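Local coordinates for paenibacillus xanthan lyase (Paenibacillus, PDB 6F2P), which probably cleaves the polysaccharide xanthan by lyase chemistry, as a multidomain enzyme of polysaccharide lyase family 8, at residues 5-16 with 239-249; 477-485 with 496-504. All coordinates share one frame; numbering follows the deposited sequence.

Contact 1: residues 5-16 with 239-249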
# COMPACT_ATOMS: atom_id res chain seq x y z
N GLU A 5 -5.25 10.72 46.45
CA GLU A 5 -4.89 10.12 45.16
C GLU A 5 -4.88 11.20 44.09
O GLU A 5 -4.02 11.23 43.21
CB GLU A 5 -5.81 8.97 44.76
CG GLU A 5 -5.32 8.27 43.49
CD GLU A 5 -6.03 6.97 43.18
OE1 GLU A 5 -6.87 6.52 44.00
OE2 GLU A 5 -5.75 6.39 42.11
N PHE A 6 -5.85 12.10 44.18
CA PHE A 6 -5.87 13.28 43.34
C PHE A 6 -4.64 14.15 43.60
O PHE A 6 -4.00 14.60 42.65
CB PHE A 6 -7.14 14.07 43.61
CG PHE A 6 -8.39 13.31 43.30
CD1 PHE A 6 -8.68 12.93 42.00
CD2 PHE A 6 -9.29 12.99 44.30
CE1 PHE A 6 -9.84 12.24 41.71
CE2 PHE A 6 -10.45 12.30 44.01
CZ PHE A 6 -10.73 11.93 42.72
N ASP A 7 -4.31 14.38 44.87
CA ASP A 7 -3.13 15.16 45.22
C ASP A 7 -1.89 14.57 44.58
O ASP A 7 -1.02 15.31 44.12
CB ASP A 7 -2.94 15.23 46.75
CG ASP A 7 -4.07 15.98 47.45
OD1 ASP A 7 -4.59 16.97 46.89
OD2 ASP A 7 -4.46 15.56 48.57
N THR A 8 -1.81 13.25 44.55
CA THR A 8 -0.63 12.57 44.02
C THR A 8 -0.51 12.77 42.52
O THR A 8 0.58 13.06 42.00
CB THR A 8 -0.68 11.07 44.32
OG1 THR A 8 -0.62 10.87 45.73
CG2 THR A 8 0.50 10.38 43.70
N LEU A 9 -1.64 12.62 41.82
CA LEU A 9 -1.68 12.81 40.38
C LEU A 9 -1.38 14.26 40.04
O LEU A 9 -0.53 14.53 39.18
CB LEU A 9 -3.04 12.41 39.82
CG LEU A 9 -3.38 10.92 39.87
CD1 LEU A 9 -4.75 10.66 39.26
CD2 LEU A 9 -2.30 10.12 39.15
N ARG A 10 -2.05 15.19 40.72
CA ARG A 10 -1.85 16.62 40.50
C ARG A 10 -0.38 17.00 40.64
O ARG A 10 0.13 17.81 39.86
CB ARG A 10 -2.72 17.46 41.44
CG ARG A 10 -2.66 18.96 41.14
CD ARG A 10 -3.29 19.82 42.23
NE ARG A 10 -2.63 19.64 43.52
CZ ARG A 10 -3.18 19.02 44.56
NH1 ARG A 10 -2.49 18.88 45.69
NH2 ARG A 10 -4.41 18.54 44.48
N GLU A 11 0.30 16.40 41.60
CA GLU A 11 1.71 16.71 41.83
C GLU A 11 2.57 16.13 40.73
O GLU A 11 3.57 16.73 40.33
CB GLU A 11 2.16 16.19 43.19
CG GLU A 11 1.60 17.00 44.35
CD GLU A 11 1.73 16.30 45.68
OE1 GLU A 11 2.30 15.18 45.73
OE2 GLU A 11 1.27 16.86 46.69
N LYS A 12 2.17 14.96 40.25
CA LYS A 12 2.85 14.32 39.14
C LYS A 12 2.73 15.20 37.89
O LYS A 12 3.71 15.39 37.16
CB LYS A 12 2.23 12.96 38.88
CG LYS A 12 3.04 12.06 38.00
CD LYS A 12 2.16 10.92 37.55
CE LYS A 12 2.95 9.77 37.00
NZ LYS A 12 2.08 8.55 37.03
N TYR A 13 1.54 15.75 37.66
CA TYR A 13 1.26 16.57 36.48
C TYR A 13 2.01 17.88 36.54
O TYR A 13 2.62 18.31 35.55
CB TYR A 13 -0.24 16.88 36.38
CG TYR A 13 -0.63 17.52 35.06
CD1 TYR A 13 -0.40 16.87 33.86
CD2 TYR A 13 -1.25 18.76 35.02
CE1 TYR A 13 -0.75 17.43 32.66
CE2 TYR A 13 -1.62 19.34 33.81
CZ TYR A 13 -1.36 18.67 32.63
OH TYR A 13 -1.71 19.21 31.41
N LYS A 14 1.96 18.51 37.71
CA LYS A 14 2.64 19.78 37.93
C LYS A 14 4.12 19.60 37.67
O LYS A 14 4.75 20.42 36.99
CB LYS A 14 2.39 20.29 39.35
CG LYS A 14 3.18 21.54 39.69
CD LYS A 14 2.69 22.18 40.98
CE LYS A 14 3.72 23.17 41.51
NZ LYS A 14 3.17 23.95 42.64
N ALA A 15 4.69 18.51 38.19
CA ALA A 15 6.08 18.18 37.91
C ALA A 15 6.39 18.00 36.41
O ALA A 15 7.50 18.26 35.96
CB ALA A 15 6.49 16.97 38.69
N MET A 16 5.41 17.56 35.62
CA MET A 16 5.61 17.51 34.17
C MET A 16 5.66 18.93 33.61
O MET A 16 6.45 19.23 32.71
CB MET A 16 4.49 16.74 33.47
CG MET A 16 4.33 15.30 33.91
SD MET A 16 2.80 14.58 33.27
CE MET A 16 3.26 14.27 31.57
N ASP A 239 0.95 10.98 26.97
CA ASP A 239 0.91 11.78 28.18
C ASP A 239 -0.19 11.31 29.11
O ASP A 239 0.03 11.17 30.31
CB ASP A 239 0.77 13.28 27.87
CG ASP A 239 2.11 13.95 27.63
OD1 ASP A 239 3.16 13.27 27.74
OD2 ASP A 239 2.13 15.17 27.34
N LEU A 240 -1.37 11.04 28.56
CA LEU A 240 -2.47 10.53 29.37
C LEU A 240 -2.13 9.21 30.03
O LEU A 240 -2.43 9.00 31.21
CB LEU A 240 -3.73 10.38 28.55
CG LEU A 240 -4.75 11.49 28.77
CD1 LEU A 240 -6.07 11.10 28.16
CD2 LEU A 240 -4.90 11.77 30.26
N ILE A 241 -1.50 8.31 29.28
CA ILE A 241 -1.08 7.04 29.84
C ILE A 241 -0.11 7.26 31.00
O ILE A 241 -0.27 6.65 32.06
CB ILE A 241 -0.44 6.13 28.77
CG1 ILE A 241 -1.52 5.54 27.86
CG2 ILE A 241 0.36 5.01 29.41
CD1 ILE A 241 -0.96 5.03 26.56
N PHE A 242 0.86 8.15 30.80
CA PHE A 242 1.87 8.42 31.81
C PHE A 242 1.28 8.99 33.10
O PHE A 242 1.65 8.57 34.20
CB PHE A 242 2.93 9.36 31.26
CG PHE A 242 3.93 9.82 32.29
CD1 PHE A 242 5.05 9.06 32.58
CD2 PHE A 242 3.76 11.03 32.95
CE1 PHE A 242 5.97 9.48 33.52
CE2 PHE A 242 4.68 11.46 33.90
CZ PHE A 242 5.79 10.69 34.18
N ILE A 243 0.38 9.96 32.97
CA ILE A 243 -0.23 10.60 34.13
C ILE A 243 -1.09 9.61 34.93
O ILE A 243 -0.95 9.49 36.15
CB ILE A 243 -1.10 11.82 33.70
CG1 ILE A 243 -0.24 12.86 32.99
CG2 ILE A 243 -1.81 12.46 34.90
CD1 ILE A 243 -1.04 13.86 32.19
N LEU A 244 -1.95 8.90 34.21
CA LEU A 244 -2.92 8.02 34.84
C LEU A 244 -2.29 6.73 35.34
O LEU A 244 -2.88 6.01 36.14
CB LEU A 244 -4.04 7.72 33.86
CG LEU A 244 -4.81 8.96 33.44
CD1 LEU A 244 -5.85 8.62 32.38
CD2 LEU A 244 -5.47 9.58 34.65
N ASN A 245 -1.09 6.44 34.85
CA ASN A 245 -0.44 5.15 35.08
C ASN A 245 -0.24 4.82 36.55
O ASN A 245 0.32 5.60 37.29
CB ASN A 245 0.91 5.12 34.36
CG ASN A 245 1.69 3.85 34.64
OD1 ASN A 245 2.82 3.90 35.12
ND2 ASN A 245 1.08 2.70 34.33
N GLY A 246 -0.72 3.65 36.95
CA GLY A 246 -0.61 3.23 38.34
C GLY A 246 -1.80 3.63 39.19
O GLY A 246 -1.96 3.12 40.29
N SER A 247 -2.64 4.52 38.67
CA SER A 247 -3.76 5.05 39.43
C SER A 247 -5.05 4.28 39.19
O SER A 247 -5.13 3.45 38.29
CB SER A 247 -4.04 6.50 39.05
OG SER A 247 -5.07 6.55 38.08
N SER A 248 -6.06 4.61 39.98
CA SER A 248 -7.38 4.00 39.84
C SER A 248 -7.95 4.20 38.45
O SER A 248 -8.77 3.42 37.99
CB SER A 248 -8.33 4.59 40.88
OG SER A 248 -7.74 4.61 42.17
N TRP A 249 -7.51 5.25 37.76
CA TRP A 249 -8.06 5.59 36.45
C TRP A 249 -7.05 5.33 35.34
O TRP A 249 -7.16 5.87 34.25
CB TRP A 249 -8.56 7.04 36.43
CG TRP A 249 -9.44 7.32 37.62
CD1 TRP A 249 -10.75 6.96 37.78
CD2 TRP A 249 -9.04 7.97 38.83
NE1 TRP A 249 -11.20 7.37 39.02
CE2 TRP A 249 -10.17 7.99 39.68
CE3 TRP A 249 -7.85 8.55 39.27
CZ2 TRP A 249 -10.13 8.56 40.95
CZ3 TRP A 249 -7.81 9.12 40.54
CH2 TRP A 249 -8.95 9.11 41.36
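With CG set opposite the backbone N (chi1 -165°) and the chain drawn out straight beyond it, Lys12 carries its ammonium to the C-terminal end of helix 229-244. Glu5 has the same first torsion and a similarly extended chain, which brings its carboxylate to the loop that follows this helix.

Lys12 NZ donates to Phe242 O at 2.9 Å, in the plane of that carbonyl. Its second bond, to Ile243 O at 3.3 Å, comes from above the carbonyl plane. On the way, CE passes over one face of the Phe242 ring, and Lys12 NZ lies 5.0 Å from the centroid of that ring in a cation-pi contact. Cut back to an alanine, this position is likely to leave the carbonyls of Phe242 and Ile243 without their positive mate and to uncover part of the Phe242 face.

The two helices belong to the alpha-helical domain, which in this family is typically an incomplete (alpha/alpha) toroid; segments 5-16 and 239-244 cross steeply, 135° between their N-to-C directions. One helical turn after Lys12, Met16 SD sits at the edge of the Phe242 ring, a Met-aromatic contact, and also meets Ile243 CG1 at 3.5 Å. Ile243 CD1 packs against Tyr13 CD1; the hydroxyl of that tyrosine bonds Asp136.

At the other end, Ser248 N points almost straight at Glu5 OE2, 2.8 Å away, while Ser248 OG lies within bonding distance of both carboxylate oxygens. Trp249 closes this end: Leu9 CD1 touches the rim of its indole at CZ3, 3.7 Å away. Phe6 lies nearly parallel to the six-membered ring, planes 18° apart, but slid aside so that the two barely overlap. Beyond the indole come Ser188 and Val191 of helix 188-197, and Ile183 of helix 168-184 packs on Leu9.

Contact 2: residues 477-485 with 496-504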
# COMPACT_ATOMS: atom_id res chain seq x y z
N GLY A 477 -5.82 17.25 -13.41
CA GLY A 477 -6.02 18.43 -14.25
C GLY A 477 -5.09 18.49 -15.45
O GLY A 477 -5.12 19.44 -16.23
N LYS A 478 -4.25 17.47 -15.61
CA LYS A 478 -3.35 17.41 -16.75
C LYS A 478 -3.51 16.10 -17.51
O LYS A 478 -4.14 15.16 -17.02
CB LYS A 478 -1.91 17.58 -16.29
CG LYS A 478 -1.66 18.83 -15.42
CD LYS A 478 -1.98 20.11 -16.14
CE LYS A 478 -1.42 21.32 -15.37
NZ LYS A 478 -1.88 22.63 -15.95
N SER A 479 -2.97 16.04 -18.72
CA SER A 479 -3.00 14.79 -19.46
C SER A 479 -1.79 13.96 -19.04
O SER A 479 -1.81 12.73 -19.17
CB SER A 479 -2.97 15.03 -20.97
OG SER A 479 -1.74 15.61 -21.37
N LEU A 480 -0.77 14.65 -18.54
CA LEU A 480 0.51 14.04 -18.20
C LEU A 480 0.32 12.73 -17.46
O LEU A 480 -0.47 12.65 -16.51
CB LEU A 480 1.38 14.98 -17.36
CG LEU A 480 2.71 14.36 -16.91
CD1 LEU A 480 3.54 13.89 -18.11
CD2 LEU A 480 3.54 15.29 -16.04
N THR A 481 1.03 11.71 -17.91
CA THR A 481 0.98 10.42 -17.26
C THR A 481 2.34 9.74 -17.42
O THR A 481 3.08 10.03 -18.36
CB THR A 481 -0.15 9.55 -17.85
OG1 THR A 481 -0.43 8.46 -16.98
CG2 THR A 481 0.23 9.05 -19.24
N ALA A 482 2.68 8.86 -16.49
CA ALA A 482 3.97 8.20 -16.53
C ALA A 482 4.01 6.95 -15.65
O ALA A 482 3.25 6.83 -14.69
CB ALA A 482 5.05 9.15 -16.09
N LYS A 483 4.90 6.03 -16.00
CA LYS A 483 5.17 4.88 -15.15
C LYS A 483 6.57 4.98 -14.54
O LYS A 483 7.59 4.85 -15.23
CB LYS A 483 4.96 3.57 -15.90
CG LYS A 483 3.50 3.26 -16.11
CD LYS A 483 3.25 2.37 -17.31
CE LYS A 483 1.76 2.10 -17.47
NZ LYS A 483 1.45 1.15 -18.57
N LYS A 484 6.60 5.24 -13.24
CA LYS A 484 7.84 5.47 -12.51
C LYS A 484 8.05 4.33 -11.53
O LYS A 484 7.14 3.98 -10.77
CB LYS A 484 7.76 6.81 -11.77
CG LYS A 484 7.37 7.97 -12.66
CD LYS A 484 6.89 9.19 -11.86
CE LYS A 484 7.99 9.74 -10.95
NZ LYS A 484 9.11 10.37 -11.70
N SER A 485 9.25 3.76 -11.54
CA SER A 485 9.56 2.64 -10.66
C SER A 485 10.84 2.91 -9.89
O SER A 485 11.76 3.55 -10.39
CB SER A 485 9.67 1.34 -11.46
OG SER A 485 8.42 0.97 -12.01
N LEU A 496 13.45 4.18 -12.69
CA LEU A 496 13.09 3.99 -14.09
C LEU A 496 11.78 4.67 -14.41
O LEU A 496 10.86 4.70 -13.60
CB LEU A 496 12.94 2.51 -14.41
CG LEU A 496 14.13 1.57 -14.23
CD1 LEU A 496 13.77 0.21 -14.81
CD2 LEU A 496 15.38 2.13 -14.88
N GLY A 497 11.70 5.22 -15.62
CA GLY A 497 10.46 5.79 -16.09
C GLY A 497 10.25 5.44 -17.55
O GLY A 497 11.20 5.34 -18.31
N SER A 498 8.99 5.24 -17.92
CA SER A 498 8.63 5.00 -19.30
C SER A 498 7.14 5.26 -19.41
O SER A 498 6.48 5.52 -18.40
CB SER A 498 8.88 3.54 -19.67
OG SER A 498 7.94 2.72 -19.01
N GLY A 499 6.62 5.18 -20.62
CA GLY A 499 5.22 5.50 -20.87
C GLY A 499 4.91 6.96 -20.60
O GLY A 499 3.75 7.31 -20.39
N ILE A 500 5.93 7.81 -20.59
CA ILE A 500 5.76 9.22 -20.30
C ILE A 500 5.08 9.91 -21.47
O ILE A 500 5.69 10.08 -22.52
CB ILE A 500 7.09 9.92 -20.00
CG1 ILE A 500 7.85 9.19 -18.89
CG2 ILE A 500 6.84 11.36 -19.60
CD1 ILE A 500 9.23 9.73 -18.63
N ALA A 501 3.83 10.31 -21.27
CA ALA A 501 3.01 10.87 -22.33
C ALA A 501 2.19 12.09 -21.88
O ALA A 501 1.63 12.13 -20.78
CB ALA A 501 2.10 9.79 -22.90
N SER A 502 2.11 13.09 -22.75
CA SER A 502 1.38 14.30 -22.45
C SER A 502 0.89 14.98 -23.72
O SER A 502 1.52 14.88 -24.77
CB SER A 502 2.26 15.27 -21.65
OG SER A 502 1.69 16.56 -21.62
N THR A 503 -0.25 15.66 -23.62
CA THR A 503 -0.73 16.50 -24.71
C THR A 503 -0.99 17.91 -24.20
O THR A 503 -1.84 18.62 -24.73
CB THR A 503 -2.02 15.95 -25.32
OG1 THR A 503 -2.94 15.60 -24.28
CG2 THR A 503 -1.73 14.72 -26.17
N ASP A 504 -0.24 18.32 -23.17
CA ASP A 504 -0.49 19.58 -22.48
C ASP A 504 0.27 20.75 -23.10
O ASP A 504 0.15 21.89 -22.64
CB ASP A 504 -0.12 19.48 -20.99
CG ASP A 504 -0.85 18.36 -20.28
OD1 ASP A 504 -2.07 18.49 -20.06
OD2 ASP A 504 -0.21 17.35 -19.91
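Ser479 and Asp504 lock the open end of this strand pair. Ser479 N donates to Asp504 OD1 at 2.9 Å, on its syn lone pair. Asp504 OD2 takes the hydroxyls of Ser479 and Ser502, both from the same face of the carboxylate, plus a weak bond from Leu480 N. Having given its proton to OD2, Ser479 OG accepts from Thr503 N at 2.7 Å in an almost straight bond (175°), and from Thr503 OG1 at 3.1 Å. Ser502 OG works both ways too, receiving Asp504 N in an ST turn.

Further along, the backbone amides and carbonyls pair off reciprocally: Thr481 with Ala501, Lys483 with Ser498, Ser485 with Leu496. Lys483 N approaches Ser498 O at 2.9 Å, nearly along its carbonyl axis. Ala482 instead bonds backbone to backbone with Leu473 of strand 466-474, and Ile500 with Gly613 of strand 613-621. Two lysine ends and a hydroxyl find partners beyond the pair: Lys483 NZ on Ser644 O, Lys484 NZ on Thr439, Gly437 and Tyr615, and Ser485 OG on Gln647 and Asn660.

Between Thr481 and Lys483 the register against 496-504 slips by one residue. Gly499, with its positive phi, and Ile500 both face Gly613 on the neighbouring strand, a G1 beta bulge within an antiparallel hairpin of the family's super-sandwich domain.

From the N terminus, helix 4-18 comes first, and contact 1 closes a loop of more than two hundred residues, mostly helical, when helix 229-244 returns to pack beside it. That closure holds an early helix of the alpha-helical domain to a much later one. The chain then goes on into the super-sandwich domain, where contact 2 closes a short hairpin loop between neighbouring strands 481-488 and 493-501 in a nine-stranded antiparallel sheet. The two loops follow one another in series, neither nesting nor crossing. They lie about 56 Å apart, centre to centre, on opposite sides of the chain's centre, and no atoms of the two contacts touch.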